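Integral membrane indolylacetylinositol arabinosyltransferase EmbB (Mycolicibacterium smegmatis MC2 155, PDB 7BVC) probably polymerises arabinose into the arabinan of cell-wall arabinogalactan as a membrane-embedded glycosyltransferase, and binds the anti-tuberculosis drug ethambutol. Local coordinates at residues 26-30 with 239-243; 400-405 with 419-424; 390-394 with 427-433. The contacts are given in a common frame with arbitrary orientation. Numbering follows the deposited sequence.

Contact 1: 26-30 with 239-243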
loop_
_atom_site.group_PDB
_atom_site.type_symbol
_atom_site.label_atom_id
_atom_site.label_comp_id
_atom_site.label_asym_id
_atom_site.label_seq_id
_atom_site.Cartn_x
_atom_site.Cartn_y
_atom_site.Cartn_z
ATOM N N ALA B 26 0.022 -61.288 4.446
ATOM C CA ALA B 26 0.314 -59.860 4.387
ATOM C C ALA B 26 -0.660 -59.129 3.472
ATOM O O ALA B 26 -0.989 -57.965 3.723
ATOM C CB ALA B 26 1.751 -59.636 3.923
ATOM N N ARG B 27 -1.151 -59.798 2.425
ATOM C CA ARG B 27 -2.101 -59.153 1.528
ATOM C C ARG B 27 -3.423 -58.857 2.225
ATOM O O ARG B 27 -4.091 -57.876 1.886
ATOM C CB ARG B 27 -2.330 -60.024 0.297
ATOM C CG ARG B 27 -1.245 -59.887 -0.753
ATOM C CD ARG B 27 -1.780 -60.184 -2.137
ATOM N NE ARG B 27 -1.963 -61.614 -2.354
ATOM C CZ ARG B 27 -3.146 -62.213 -2.418
ATOM N NH1 ARG B 27 -4.257 -61.504 -2.279
ATOM N NH2 ARG B 27 -3.219 -63.521 -2.619
ATOM N N TRP B 28 -3.818 -59.688 3.192
ATOM C CA TRP B 28 -5.017 -59.394 3.969
ATOM C C TRP B 28 -4.732 -58.381 5.069
ATOM O O TRP B 28 -5.569 -57.518 5.355
ATOM C CB TRP B 28 -5.588 -60.677 4.571
ATOM C CG TRP B 28 -6.240 -61.579 3.577
ATOM C CD1 TRP B 28 -5.789 -62.794 3.154
ATOM C CD2 TRP B 28 -7.468 -61.344 2.877
ATOM N NE1 TRP B 28 -6.656 -63.330 2.236
ATOM C CE2 TRP B 28 -7.696 -62.458 2.048
ATOM C CE3 TRP B 28 -8.396 -60.298 2.872
ATOM C CZ2 TRP B 28 -8.812 -62.556 1.222
ATOM C CZ3 TRP B 28 -9.502 -60.397 2.051
ATOM C CH2 TRP B 28 -9.701 -61.518 1.237
ATOM N N VAL B 29 -3.568 -58.485 5.715
ATOM C CA VAL B 29 -3.211 -57.540 6.770
ATOM C C VAL B 29 -2.996 -56.139 6.209
ATOM O O VAL B 29 -3.026 -55.157 6.959
ATOM C CB VAL B 29 -1.970 -58.057 7.535
ATOM C CG1 VAL B 29 -1.565 -57.107 8.648
ATOM C CG2 VAL B 29 -2.251 -59.424 8.121
ATOM N N ALA B 30 -2.794 -56.013 4.899
ATOM C CA ALA B 30 -2.653 -54.696 4.292
ATOM C C ALA B 30 -3.986 -54.069 3.902
ATOM O O ALA B 30 -4.116 -52.841 3.950
ATOM C CB ALA B 30 -1.745 -54.776 3.063
ATOM N N ALA B 239 2.915 -54.199 7.103
ATOM C CA ALA B 239 2.515 -55.182 6.102
ATOM C C ALA B 239 2.949 -54.758 4.704
ATOM O O ALA B 239 3.414 -55.586 3.912
ATOM C CB ALA B 239 1.005 -55.399 6.156
ATOM N N LEU B 240 2.808 -53.469 4.383
ATOM C CA LEU B 240 3.267 -52.977 3.088
ATOM C C LEU B 240 4.780 -53.106 2.956
ATOM O O LEU B 240 5.292 -53.407 1.872
ATOM C CB LEU B 240 2.826 -51.526 2.894
ATOM C CG LEU B 240 3.318 -50.803 1.639
ATOM C CD1 LEU B 240 2.904 -51.555 0.388
ATOM C CD2 LEU B 240 2.796 -49.378 1.604
ATOM N N TRP B 241 5.513 -52.890 4.048
ATOM C CA TRP B 241 6.961 -53.082 4.023
ATOM C C TRP B 241 7.316 -54.541 3.765
ATOM O O TRP B 241 8.215 -54.848 2.970
ATOM C CB TRP B 241 7.568 -52.602 5.341
ATOM C CG TRP B 241 9.040 -52.826 5.451
ATOM C CD1 TRP B 241 9.964 -52.703 4.457
ATOM C CD2 TRP B 241 9.762 -53.209 6.625
ATOM N NE1 TRP B 241 11.217 -52.987 4.941
ATOM C CE2 TRP B 241 11.119 -53.300 6.270
ATOM C CE3 TRP B 241 9.390 -53.483 7.944
ATOM C CZ2 TRP B 241 12.106 -53.657 7.183
ATOM C CZ3 TRP B 241 10.371 -53.836 8.849
ATOM C CH2 TRP B 241 11.713 -53.919 8.465
ATOM N N ARG B 242 6.626 -55.459 4.445
ATOM C CA ARG B 242 6.860 -56.881 4.214
ATOM C C ARG B 242 6.543 -57.270 2.776
ATOM O O ARG B 242 7.231 -58.117 2.195
ATOM C CB ARG B 242 6.033 -57.709 5.197
ATOM C CG ARG B 242 5.807 -59.151 4.780
ATOM C CD ARG B 242 7.067 -59.980 4.937
ATOM N NE ARG B 242 6.976 -61.240 4.207
ATOM C CZ ARG B 242 7.631 -61.498 3.079
ATOM N NH1 ARG B 242 8.432 -60.584 2.551
ATOM N NH2 ARG B 242 7.487 -62.672 2.481
ATOM N N LEU B 243 5.516 -56.659 2.185
ATOM C CA LEU B 243 5.208 -56.925 0.781
ATOM C C LEU B 243 6.286 -56.362 -0.137
ATOM O O LEU B 243 6.626 -56.977 -1.153
ATOM C CB LEU B 243 3.846 -56.334 0.420
ATOM C CG LEU B 243 2.606 -57.150 0.780
ATOM C CD1 LEU B 243 1.380 -56.562 0.110
ATOM C CD2 LEU B 243 2.794 -58.601 0.387
#
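Small residues let two membrane helices come close, and the pairing of 26-30 with 239-243 is a compact example from the GT-C-type transmembrane bundle of this arabinosyltransferase. Helix 22-31, near the N-terminus, packs against helix 231-244, the two segments running roughly antiparallel at 145° with axes 8.9 Å apart at closest approach. At the nearest point of the backbones, A26 CA lies 5.4 Å from A239 CA, a separation that the two methyl side chains, both directed toward the partner helix, readily allow.

The contact is held by apolar packing. A239 is the shared surface: its CB meets V29 CG1 at 4.0 Å and A30 CB at 4.2 Å, and also rests 4.1 Å from A26 O. One turn further on, L243 packs against A26 and the aliphatic stem of R27, with R27 CG 4.3 Å from L243 CD1.

R27 and R242 take part through the carbons of their stems. Beyond the pair, P463 of helix 462-472 touches both A30 and L243, so a third helix closes one flank. The stem of R242 also packs on A26, whose CB stands 4.2 Å from R242 CG and 3.8 Å from L243 CD2.

Contact 2: 400-405 with 419-424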
loop_
_atom_site.group_PDB
_atom_site.type_symbol
_atom_site.label_atom_id
_atom_site.label_comp_id
_atom_site.label_asym_id
_atom_site.label_seq_id
_atom_site.Cartn_x
_atom_site.Cartn_y
_atom_site.Cartn_z
ATOM N N ILE B 400 12.176 -33.305 3.664
ATOM C CA ILE B 400 12.117 -34.730 3.981
ATOM C C ILE B 400 11.180 -35.452 3.024
ATOM O O ILE B 400 11.445 -36.588 2.611
ATOM C CB ILE B 400 11.699 -34.938 5.449
ATOM C CG1 ILE B 400 12.769 -34.398 6.396
ATOM C CG2 ILE B 400 11.458 -36.406 5.736
ATOM C CD1 ILE B 400 12.374 -34.464 7.850
ATOM N N THR B 401 10.073 -34.807 2.648
ATOM C CA THR B 401 9.150 -35.421 1.696
ATOM C C THR B 401 9.830 -35.668 0.352
ATOM O O THR B 401 9.713 -36.755 -0.227
ATOM C CB THR B 401 7.915 -34.538 1.520
ATOM O OG1 THR B 401 7.259 -34.380 2.783
ATOM C CG2 THR B 401 6.951 -35.165 0.533
ATOM N N TYR B 402 10.542 -34.662 -0.157
ATOM C CA TYR B 402 11.271 -34.817 -1.413
ATOM C C TYR B 402 12.318 -35.918 -1.313
ATOM O O TYR B 402 12.465 -36.733 -2.233
ATOM C CB TYR B 402 11.914 -33.485 -1.801
ATOM C CG TYR B 402 12.872 -33.554 -2.969
ATOM C CD1 TYR B 402 12.409 -33.528 -4.276
ATOM C CD2 TYR B 402 14.242 -33.619 -2.765
ATOM C CE1 TYR B 402 13.280 -33.581 -5.344
ATOM C CE2 TYR B 402 15.121 -33.674 -3.827
ATOM C CZ TYR B 402 14.634 -33.654 -5.115
ATOM O OH TYR B 402 15.506 -33.708 -6.176
ATOM N N VAL B 403 13.061 -35.959 -0.203
ATOM C CA VAL B 403 14.094 -36.979 -0.040
ATOM C C VAL B 403 13.477 -38.373 -0.029
ATOM O O VAL B 403 13.996 -39.303 -0.657
ATOM C CB VAL B 403 14.912 -36.706 1.236
ATOM C CG1 VAL B 403 15.804 -37.888 1.558
ATOM C CG2 VAL B 403 15.742 -35.449 1.068
ATOM N N LEU B 404 12.347 -38.534 0.664
ATOM C CA LEU B 404 11.710 -39.844 0.742
ATOM C C LEU B 404 11.147 -40.270 -0.609
ATOM O O LEU B 404 11.231 -41.447 -0.978
ATOM C CB LEU B 404 10.610 -39.829 1.802
ATOM C CG LEU B 404 11.081 -39.867 3.255
ATOM C CD1 LEU B 404 9.902 -39.758 4.200
ATOM C CD2 LEU B 404 11.866 -41.136 3.523
ATOM N N ILE B 405 10.580 -39.330 -1.364
ATOM C CA ILE B 405 10.053 -39.675 -2.680
ATOM C C ILE B 405 11.185 -40.052 -3.629
ATOM O O ILE B 405 11.059 -40.992 -4.425
ATOM C CB ILE B 405 9.197 -38.522 -3.232
ATOM C CG1 ILE B 405 7.773 -38.638 -2.695
ATOM C CG2 ILE B 405 9.197 -38.517 -4.749
ATOM C CD1 ILE B 405 6.867 -37.543 -3.155
ATOM N N LEU B 419 5.516 -43.253 3.611
ATOM C CA LEU B 419 5.899 -42.369 4.707
ATOM C C LEU B 419 5.909 -40.910 4.273
ATOM O O LEU B 419 5.687 -40.013 5.097
ATOM C CB LEU B 419 7.266 -42.768 5.255
ATOM C CG LEU B 419 7.359 -44.141 5.919
ATOM C CD1 LEU B 419 8.799 -44.470 6.270
ATOM C CD2 LEU B 419 6.479 -44.191 7.152
ATOM N N ALA B 420 6.166 -40.651 2.986
ATOM C CA ALA B 420 6.152 -39.280 2.492
ATOM C C ALA B 420 4.764 -38.663 2.586
ATOM O O ALA B 420 4.641 -37.459 2.827
ATOM C CB ALA B 420 6.654 -39.235 1.052
ATOM N N ILE B 421 3.714 -39.467 2.417
ATOM C CA ILE B 421 2.358 -38.938 2.520
ATOM C C ILE B 421 2.060 -38.510 3.951
ATOM O O ILE B 421 1.476 -37.445 4.186
ATOM C CB ILE B 421 1.342 -39.974 2.011
ATOM C CG1 ILE B 421 1.631 -40.326 0.552
ATOM C CG2 ILE B 421 -0.069 -39.441 2.148
ATOM C CD1 ILE B 421 0.554 -41.160 -0.098
ATOM N N THR B 422 2.461 -39.324 4.932
ATOM C CA THR B 422 2.270 -38.941 6.327
ATOM C C THR B 422 3.096 -37.713 6.677
ATOM O O THR B 422 2.633 -36.838 7.417
ATOM C CB THR B 422 2.634 -40.096 7.257
ATOM O OG1 THR B 422 4.058 -40.217 7.333
ATOM C CG2 THR B 422 2.057 -41.392 6.744
ATOM N N THR B 423 4.325 -37.631 6.159
ATOM C CA THR B 423 5.146 -36.452 6.410
ATOM C C THR B 423 4.494 -35.197 5.842
ATOM O O THR B 423 4.452 -34.154 6.506
ATOM C CB THR B 423 6.541 -36.647 5.818
ATOM O OG1 THR B 423 7.166 -37.782 6.428
ATOM C CG2 THR B 423 7.397 -35.419 6.062
ATOM N N ALA B 424 3.971 -35.282 4.617
ATOM C CA ALA B 424 3.314 -34.132 4.005
ATOM C C ALA B 424 2.060 -33.738 4.773
ATOM O O ALA B 424 1.802 -32.547 4.981
ATOM C CB ALA B 424 2.978 -34.433 2.546
#
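Sequence-adjacent membrane helices commonly fold back on each other, and walking along 400-405 shows how such a pair fits together. The axes of this segment and of 419-424 are 8.9 Å apart and almost exactly antiparallel, at 171°. I400 stands at the margin, its CG2 4.2 Å from T423 CG2. T401 comes next and forms the tightest part of the seam: its CA is 5.0 Å from A420 CA, its OG1 lies 3.4 Å from T423 CG2, and its CG2 is 4.1 Å from A420 CB. A hydrogen bond to G397 O satisfies the T401 hydroxyl within its own helix, so OG1 can lie against the T423 methyl without needing a polar partner across the seam. L404 then points toward the partner, setting CD1 4.1 Å from L419 CB and 4.0 Å from T423 OG1, while its CB sits 4.1 Å from A420 CB. The T423 hydroxyl, likewise, is spent on its own backbone, donating to L419 O at 3.0 Å. I405 finishes the segment by placing CG1 4.0 Å from A420 CB, and L441 of helix 439-443 touches both I405 and A424. Small alanine and threonine residues at the centre account for the close approach, while the short link between helices 391-411 and 415-428 makes the pair an antiparallel helical hairpin of the membrane-embedded GT-C-type bundle, its second helix predicted to span the membrane.

Contact 3: 390-394 with 427-433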
loop_
_atom_site.group_PDB
_atom_site.type_symbol
_atom_site.label_atom_id
_atom_site.label_comp_id
_atom_site.label_asym_id
_atom_site.label_seq_id
_atom_site.Cartn_x
_atom_site.Cartn_y
_atom_site.Cartn_z
ATOM N N PRO B 390 6.920 -20.973 12.653
ATOM C CA PRO B 390 7.179 -22.336 12.180
ATOM C C PRO B 390 7.418 -22.426 10.675
ATOM O O PRO B 390 6.737 -23.166 9.960
ATOM C CB PRO B 390 5.906 -23.079 12.593
ATOM C CG PRO B 390 4.842 -22.042 12.465
ATOM C CD PRO B 390 5.478 -20.706 12.784
ATOM N N GLU B 391 8.396 -21.669 10.178
ATOM C CA GLU B 391 8.772 -21.757 8.775
ATOM C C GLU B 391 9.903 -22.746 8.537
ATOM O O GLU B 391 9.895 -23.458 7.525
ATOM C CB GLU B 391 9.182 -20.380 8.248
ATOM C CG GLU B 391 8.178 -19.279 8.537
ATOM C CD GLU B 391 6.876 -19.461 7.786
ATOM O OE1 GLU B 391 6.894 -20.086 6.706
ATOM O OE2 GLU B 391 5.832 -18.979 8.274
ATOM N N GLY B 392 10.871 -22.812 9.452
ATOM C CA GLY B 392 11.935 -23.790 9.315
ATOM C C GLY B 392 11.426 -25.214 9.417
ATOM O O GLY B 392 11.908 -26.107 8.719
ATOM N N GLN B 393 10.432 -25.442 10.278
ATOM C CA GLN B 393 9.851 -26.774 10.398
ATOM C C GLN B 393 9.151 -27.186 9.110
ATOM O O GLN B 393 9.274 -28.336 8.670
ATOM C CB GLN B 393 8.878 -26.818 11.574
ATOM C CG GLN B 393 9.546 -26.908 12.934
ATOM C CD GLN B 393 10.127 -25.584 13.387
ATOM O OE1 GLN B 393 11.340 -25.441 13.527
ATOM N NE2 GLN B 393 9.261 -24.607 13.620
ATOM N N ILE B 394 8.424 -26.262 8.483
ATOM C CA ILE B 394 7.738 -26.587 7.236
ATOM C C ILE B 394 8.742 -26.807 6.113
ATOM O O ILE B 394 8.567 -27.700 5.274
ATOM C CB ILE B 394 6.717 -25.490 6.885
ATOM C CG1 ILE B 394 5.633 -25.415 7.959
ATOM C CG2 ILE B 394 6.085 -25.766 5.535
ATOM C CD1 ILE B 394 4.673 -24.272 7.773
ATOM N N THR B 427 3.203 -32.033 8.099
ATOM C CA THR B 427 3.734 -30.691 7.902
ATOM C C THR B 427 2.708 -29.733 7.316
ATOM O O THR B 427 2.915 -28.517 7.378
ATOM C CB THR B 427 4.975 -30.727 7.012
ATOM O OG1 THR B 427 5.571 -29.426 6.975
ATOM C CG2 THR B 427 4.604 -31.126 5.620
ATOM N N LEU B 428 1.614 -30.243 6.748
ATOM C CA LEU B 428 0.492 -29.380 6.401
ATOM C C LEU B 428 -0.347 -29.043 7.624
ATOM O O LEU B 428 -0.951 -27.966 7.681
ATOM C CB LEU B 428 -0.375 -30.050 5.332
ATOM C CG LEU B 428 -1.573 -29.280 4.778
ATOM C CD1 LEU B 428 -1.674 -29.480 3.279
ATOM C CD2 LEU B 428 -2.860 -29.725 5.454
ATOM N N GLY B 429 -0.393 -29.942 8.602
ATOM C CA GLY B 429 -1.156 -29.703 9.811
ATOM C C GLY B 429 -0.523 -28.713 10.771
ATOM O O GLY B 429 -1.043 -28.496 11.869
ATOM N N ILE B 430 0.586 -28.099 10.371
ATOM C CA ILE B 430 1.256 -27.106 11.208
ATOM C C ILE B 430 0.680 -25.716 10.980
ATOM O O ILE B 430 0.280 -25.032 11.925
ATOM C CB ILE B 430 2.777 -27.123 10.947
ATOM C CG1 ILE B 430 3.397 -28.437 11.419
ATOM C CG2 ILE B 430 3.447 -25.951 11.636
ATOM C CD1 ILE B 430 4.895 -28.501 11.231
ATOM N N GLN B 431 0.637 -25.279 9.727
ATOM C CA GLN B 431 0.133 -23.964 9.363
ATOM C C GLN B 431 -0.546 -24.077 8.010
ATOM O O GLN B 431 -0.244 -24.993 7.236
ATOM C CB GLN B 431 1.263 -22.929 9.311
ATOM C CG GLN B 431 1.689 -22.405 10.667
ATOM C CD GLN B 431 0.861 -21.222 11.116
ATOM O OE1 GLN B 431 1.189 -20.074 10.820
ATOM N NE2 GLN B 431 -0.219 -21.496 11.835
ATOM N N PRO B 432 -1.471 -23.166 7.692
ATOM C CA PRO B 432 -2.090 -23.200 6.358
ATOM C C PRO B 432 -1.098 -23.003 5.232
ATOM O O PRO B 432 -1.392 -23.381 4.093
ATOM C CB PRO B 432 -3.111 -22.056 6.413
ATOM C CG PRO B 432 -2.643 -21.171 7.513
ATOM C CD PRO B 432 -2.010 -22.077 8.521
ATOM N N THR B 433 0.070 -22.427 5.511
ATOM C CA THR B 433 1.119 -22.270 4.515
ATOM C C THR B 433 1.919 -23.548 4.295
ATOM O O THR B 433 2.913 -23.521 3.562
ATOM C CB THR B 433 2.061 -21.132 4.916
ATOM O OG1 THR B 433 2.970 -20.863 3.843
ATOM C CG2 THR B 433 2.851 -21.505 6.156
#
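A helix start faces a helix end here: P390 leads into helix 391-411, while 427-433 leaves helix 415-428 after L428, with Q431 extended at phi/psi -146/157°. The backbones are nearest at I394 and T427, whose CA atoms are 5.8 Å apart.

I394 is the central side chain. Its CD1 reaches T433 CG2 at 3.7 Å and Q431 CB at 4.0 Å, and its CG1 lies 4.3 Å from I430 CG2; T427 OG1 sits 3.6 Å from I394 CA. Such an irregular end of a membrane helix can bring side chains to a polar site, and in this GT-C-family bundle the Q431 side chain lies about 4 Å from bound ethambutol, nearest atom to nearest atom. Y320, one of the residues lining the drug pocket, touches both P390 and Q431, and R389, another, directly precedes this segment. The P390 ring packs on aliphatic carbons: its CB meets I430 CG2 at 3.9 Å, and its CG approaches Q431 CG at 3.6 Å.

Along the chain contact 1 closes before the other two open, and contact 2 falls within the span bounded by contact 3. Contacts 2 and 3 share helices 391-411 and 415-428, their centres 14 Å apart, so they are successive levels of one hairpin: closer to its turn in contact 2, at its open end in contact 3. Contact 1 lies about 20 Å from contact 2 and 31 Å from contact 3, centre to centre, and does not touch either; still, L240 and W241 of helix 231-244 meet helix 415-428, which connects the two helix pairs. Of the three contacts, only contact 3, at the open end of the hairpin, has a side chain, Q431, close to ethambutol.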